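Local coordinates for effector protein HopAB2 (Pseudomonas syringae pv. tomato, PDB 3TL8) that acts as a virulence factor that suppresses programmed cell death and plant immunity in susceptible hosts, yet elicits resistance in tomato when recognised by the Pto protein, at residues Asp28-Ala31 against Met32-Gly36; Ala78-Val82 against Gly83-Ser87. All blocks are in the same frame, centred on the assembly; numbering follows the deposited sequence.

Contact 1: residues Asp28-Ala31 against Met32-Gly36; sequences DRAA and MRNRG
R33 lays its guanidinium over the start of its own helix: NH1 comes 3.5 Å from A30 CB, while NH2 meets the aliphatic arm of R29 at CD, 3.6 Å away. These are the first two turns of helix 29-49, with D28 as N-cap. D28 OD1 accepts from A30 N at 3.1 Å, a weak capping bond whose N-H...O angle is only 130°. The regular i to i+4 backbone bonds start at the cap residue itself, from M32 N to D28 O, and continue from R33 N to R29 O. With CG anti to the backbone N (chi1 173°) and a bend at chi3, the R33 chain turns back along the helix, and R29 O lies over one face of its guanidinium. The guanidinium planes of R29 and R33 are 27° apart, and R29 NE stays 5.0 Å from R33 NH2. Both groups are claimed elsewhere: R29 NH1 and R33 NH2 each hydrogen-bond a modified side chain of the other protein in the assembly, so the pair faces that partner chain. M32, buried, also packs on a polar side chain of that protein, while its CG lies against its own helix, 3.4 Å from D28 O.

Contact 2: residues Ala78-Val82 against Gly83-Ser87; sequences ALQNV and GINPS
I84 and V82 form the apolar centre, lying side by side and pointing the same way, with V82 CG1 3.6 Å from I84 CG1. L79, three residues before V82, comes in obliquely, its CB 4.1 Å from I84 CB. Its branch end reaches further along the loop, where CD1 meets the ring of P86 at CG, 4.1 Å away. In I84, CG1 sits beside the backbone N, which carries the chain toward V82 and brings CD1 near L79 CD2. The cluster continues into the fold: L79 and I84 both touch L102 of helix 98-109, V82 and I84 touch A43 of helix 29-49, and P86 rests on I71.

Outward from these side chains the backbone closes the helix. G83 N donates to Q80 O at 3.0 Å and I84 N to L79 O at 2.8 Å, both weak, the latter bent to 122° at the hydrogen. G83 has a phi of 91°, where a side chain would collide with V82 O, and the chain reverses there. At the exposed edge the side chains of Q80 and N85 cross, their amide planes 59° apart. Positive phi and two bonds back into the last turn define a Schellman motif, here ending helix 73-81, with G83 and I84 also opening the Pto-kinase interaction motif G83-P86.

How the contacts relate
Contact 1 comes first along the chain, at the beginning of helix 29-49, and contact 2 follows at the end of helix 73-81 and in the loop leading toward helix 98-109. Their centres are 21 Å apart and their nearest atoms about 8 Å, so they do not touch. Both belong to the BAK1-binding domain, whose only regular secondary structure here is helix. Helix 29-49 connects them: its first turns carry contact 1, whereas A43, further along, packs under contact 2. The centre of contact 1 lies 16 Å from that of the chain and its residues meet the other protein; contact 2, centred 9 Å from it, is touched by no other protein chain of the assembly. One helix thus runs from a partner-facing end to the partly buried packing around contact 2.

Contact 1: residues Asp28-Ala31 against Met32-Gly36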
loop_
_atom_site.group_PDB
_atom_site.type_symbol
_atom_site.label_atom_id
_atom_site.label_comp_id
_atom_site.label_asym_id
_atom_site.label_seq_id
_atom_site.Cartn_x
_atom_site.Cartn_y
_atom_site.Cartn_z
ATOM N N ASP B 28 9.196 5.632 19.788
ATOM C CA ASP B 28 8.929 7.042 19.544
ATOM C C ASP B 28 8.936 7.350 18.057
ATOM O O ASP B 28 9.980 7.338 17.412
ATOM C CB ASP B 28 9.929 7.930 20.278
ATOM C CG ASP B 28 9.437 9.363 20.419
ATOM O OD1 ASP B 28 8.560 9.773 19.626
ATOM O OD2 ASP B 28 9.922 10.077 21.322
ATOM N N ARG B 29 7.757 7.630 17.522
ATOM C CA ARG B 29 7.595 7.897 16.103
ATOM C C ARG B 29 8.315 9.185 15.710
ATOM O O ARG B 29 8.915 9.256 14.639
ATOM C CB ARG B 29 6.108 7.977 15.769
ATOM C CG ARG B 29 5.778 8.343 14.348
ATOM C CD ARG B 29 4.292 8.600 14.221
ATOM N NE ARG B 29 3.517 7.420 14.596
ATOM C CZ ARG B 29 3.203 6.448 13.750
ATOM N NH1 ARG B 29 3.600 6.531 12.492
ATOM N NH2 ARG B 29 2.506 5.396 14.158
ATOM N N ALA B 30 8.274 10.196 16.575
ATOM C CA ALA B 30 8.962 11.459 16.285
ATOM C C ALA B 30 10.481 11.279 16.202
ATOM O O ALA B 30 11.123 11.745 15.260
ATOM C CB ALA B 30 8.612 12.517 17.308
ATOM N N ALA B 31 11.051 10.592 17.183
ATOM C CA ALA B 31 12.487 10.334 17.168
ATOM C C ALA B 31 12.885 9.636 15.882
ATOM O O ALA B 31 13.854 10.030 15.235
ATOM C CB ALA B 31 12.902 9.503 18.376
ATOM N N MET B 32 12.130 8.605 15.510
ATOM C CA MET B 32 12.453 7.810 14.332
ATOM C C MET B 32 12.477 8.705 13.110
ATOM O O MET B 32 13.342 8.585 12.239
ATOM C CB MET B 32 11.415 6.709 14.124
ATOM C CG MET B 32 11.599 5.491 15.007
ATOM S SD MET B 32 10.333 4.233 14.718
ATOM C CE MET B 32 10.906 3.478 13.194
ATOM N N ARG B 33 11.493 9.589 13.067
ATOM C CA ARG B 33 11.285 10.508 11.966
ATOM C C ARG B 33 12.395 11.555 11.958
ATOM O O ARG B 33 12.879 11.962 10.907
ATOM C CB ARG B 33 9.927 11.172 12.163
ATOM C CG ARG B 33 9.594 12.288 11.220
ATOM C CD ARG B 33 8.515 13.185 11.847
ATOM N NE ARG B 33 7.260 12.486 12.172
ATOM C CZ ARG B 33 6.624 12.598 13.339
ATOM N NH1 ARG B 33 7.129 13.369 14.295
ATOM N NH2 ARG B 33 5.484 11.948 13.558
ATOM N N ASN B 34 12.790 11.991 13.146
ATOM C CA ASN B 34 13.844 12.976 13.265
ATOM C C ASN B 34 15.170 12.415 12.762
ATOM O O ASN B 34 15.915 13.090 12.061
ATOM C CB ASN B 34 13.963 13.463 14.714
ATOM C CG ASN B 34 12.832 14.392 15.106
ATOM O OD1 ASN B 34 12.233 15.045 14.252
ATOM N ND2 ASN B 34 12.535 14.459 16.398
ATOM N N ARG B 35 15.439 11.162 13.111
ATOM C CA ARG B 35 16.690 10.514 12.755
ATOM C C ARG B 35 16.813 10.368 11.252
ATOM O O ARG B 35 17.876 10.609 10.683
ATOM C CB ARG B 35 16.796 9.153 13.442
ATOM C CG ARG B 35 18.154 8.492 13.320
ATOM C CD ARG B 35 18.277 7.324 14.289
ATOM N NE ARG B 35 17.191 6.359 14.120
ATOM C CZ ARG B 35 16.178 6.203 14.970
ATOM N NH1 ARG B 35 16.108 6.937 16.075
ATOM N NH2 ARG B 35 15.234 5.304 14.720
ATOM N N GLY B 36 15.713 9.995 10.609
ATOM C CA GLY B 36 15.677 9.844 9.164
ATOM C C GLY B 36 15.899 11.168 8.471
ATOM O O GLY B 36 16.605 11.236 7.470
#

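Contact 2: residues Ala78-Val82 against Gly83-Ser87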
loop_
_atom_site.group_PDB
_atom_site.type_symbol
_atom_site.label_atom_id
_atom_site.label_comp_id
_atom_site.label_asym_id
_atom_site.label_seq_id
_atom_site.Cartn_x
_atom_site.Cartn_y
_atom_site.Cartn_z
ATOM N N ALA B 78 27.828 7.049 -6.076
ATOM C CA ALA B 78 27.780 8.330 -5.382
ATOM C C ALA B 78 26.939 8.267 -4.090
ATOM O O ALA B 78 27.342 8.806 -3.055
ATOM C CB ALA B 78 27.262 9.411 -6.310
ATOM N N LEU B 79 25.781 7.613 -4.154
ATOM C CA LEU B 79 24.936 7.430 -2.976
ATOM C C LEU B 79 25.585 6.465 -1.991
ATOM O O LEU B 79 25.571 6.691 -0.777
ATOM C CB LEU B 79 23.559 6.887 -3.373
ATOM C CG LEU B 79 22.624 7.786 -4.177
ATOM C CD1 LEU B 79 21.520 6.953 -4.795
ATOM C CD2 LEU B 79 22.049 8.899 -3.316
ATOM N N GLN B 80 26.135 5.381 -2.531
ATOM C CA GLN B 80 26.826 4.372 -1.745
ATOM C C GLN B 80 28.003 5.012 -1.012
ATOM O O GLN B 80 28.350 4.642 0.112
ATOM C CB GLN B 80 27.331 3.277 -2.679
ATOM C CG GLN B 80 27.678 1.981 -1.990
ATOM C CD GLN B 80 26.478 1.358 -1.317
ATOM O OE1 GLN B 80 26.040 1.815 -0.261
ATOM N NE2 GLN B 80 25.931 0.310 -1.928
ATOM N N ASN B 81 28.614 5.982 -1.674
ATOM C CA ASN B 81 29.696 6.760 -1.105
ATOM C C ASN B 81 29.194 7.515 0.130
ATOM O O ASN B 81 29.845 7.535 1.177
ATOM C CB ASN B 81 30.236 7.710 -2.183
ATOM C CG ASN B 81 31.064 8.839 -1.618
ATOM O OD1 ASN B 81 30.527 9.773 -1.019
ATOM N ND2 ASN B 81 32.377 8.779 -1.828
ATOM N N VAL B 82 28.015 8.111 -0.000
ATOM C CA VAL B 82 27.376 8.843 1.092
ATOM C C VAL B 82 26.694 7.890 2.089
ATOM O O VAL B 82 26.094 8.313 3.083
ATOM C CB VAL B 82 26.396 9.914 0.537
ATOM C CG1 VAL B 82 24.995 9.782 1.140
ATOM C CG2 VAL B 82 26.974 11.312 0.737
ATOM N N GLY B 83 26.813 6.595 1.831
ATOM C CA GLY B 83 26.269 5.605 2.739
ATOM C C GLY B 83 24.847 5.190 2.417
ATOM O O GLY B 83 24.347 4.217 2.987
ATOM N N ILE B 84 24.197 5.923 1.513
ATOM C CA ILE B 84 22.842 5.578 1.085
ATOM C C ILE B 84 22.870 4.422 0.101
ATOM O O ILE B 84 23.309 4.577 -1.040
ATOM C CB ILE B 84 22.118 6.759 0.411
ATOM C CG1 ILE B 84 21.925 7.909 1.397
ATOM C CG2 ILE B 84 20.769 6.307 -0.135
ATOM C CD1 ILE B 84 21.273 9.123 0.783
ATOM N N ASN B 85 22.388 3.267 0.541
ATOM C CA ASN B 85 22.402 2.078 -0.298
ATOM C C ASN B 85 21.315 2.076 -1.368
ATOM O O ASN B 85 20.126 2.022 -1.050
ATOM C CB ASN B 85 22.272 0.813 0.561
ATOM C CG ASN B 85 23.317 0.739 1.668
ATOM O OD1 ASN B 85 24.396 1.328 1.572
ATOM N ND2 ASN B 85 22.996 0.005 2.728
ATOM N N PRO B 86 21.715 2.157 -2.644
ATOM C CA PRO B 86 20.760 1.733 -3.663
ATOM C C PRO B 86 20.535 0.248 -3.434
ATOM O O PRO B 86 21.495 -0.426 -3.054
ATOM C CB PRO B 86 21.531 1.947 -4.967
ATOM C CG PRO B 86 22.498 3.019 -4.656
ATOM C CD PRO B 86 22.911 2.780 -3.232
ATOM N N SER B 87 19.315 -0.255 -3.617
ATOM C CA SER B 87 18.165 0.556 -4.001
ATOM C C SER B 87 16.880 -0.084 -3.499
ATOM O O SER B 87 16.877 -1.242 -3.085
ATOM C CB SER B 87 18.101 0.726 -5.519
ATOM O OG SER B 87 18.810 1.882 -5.925
#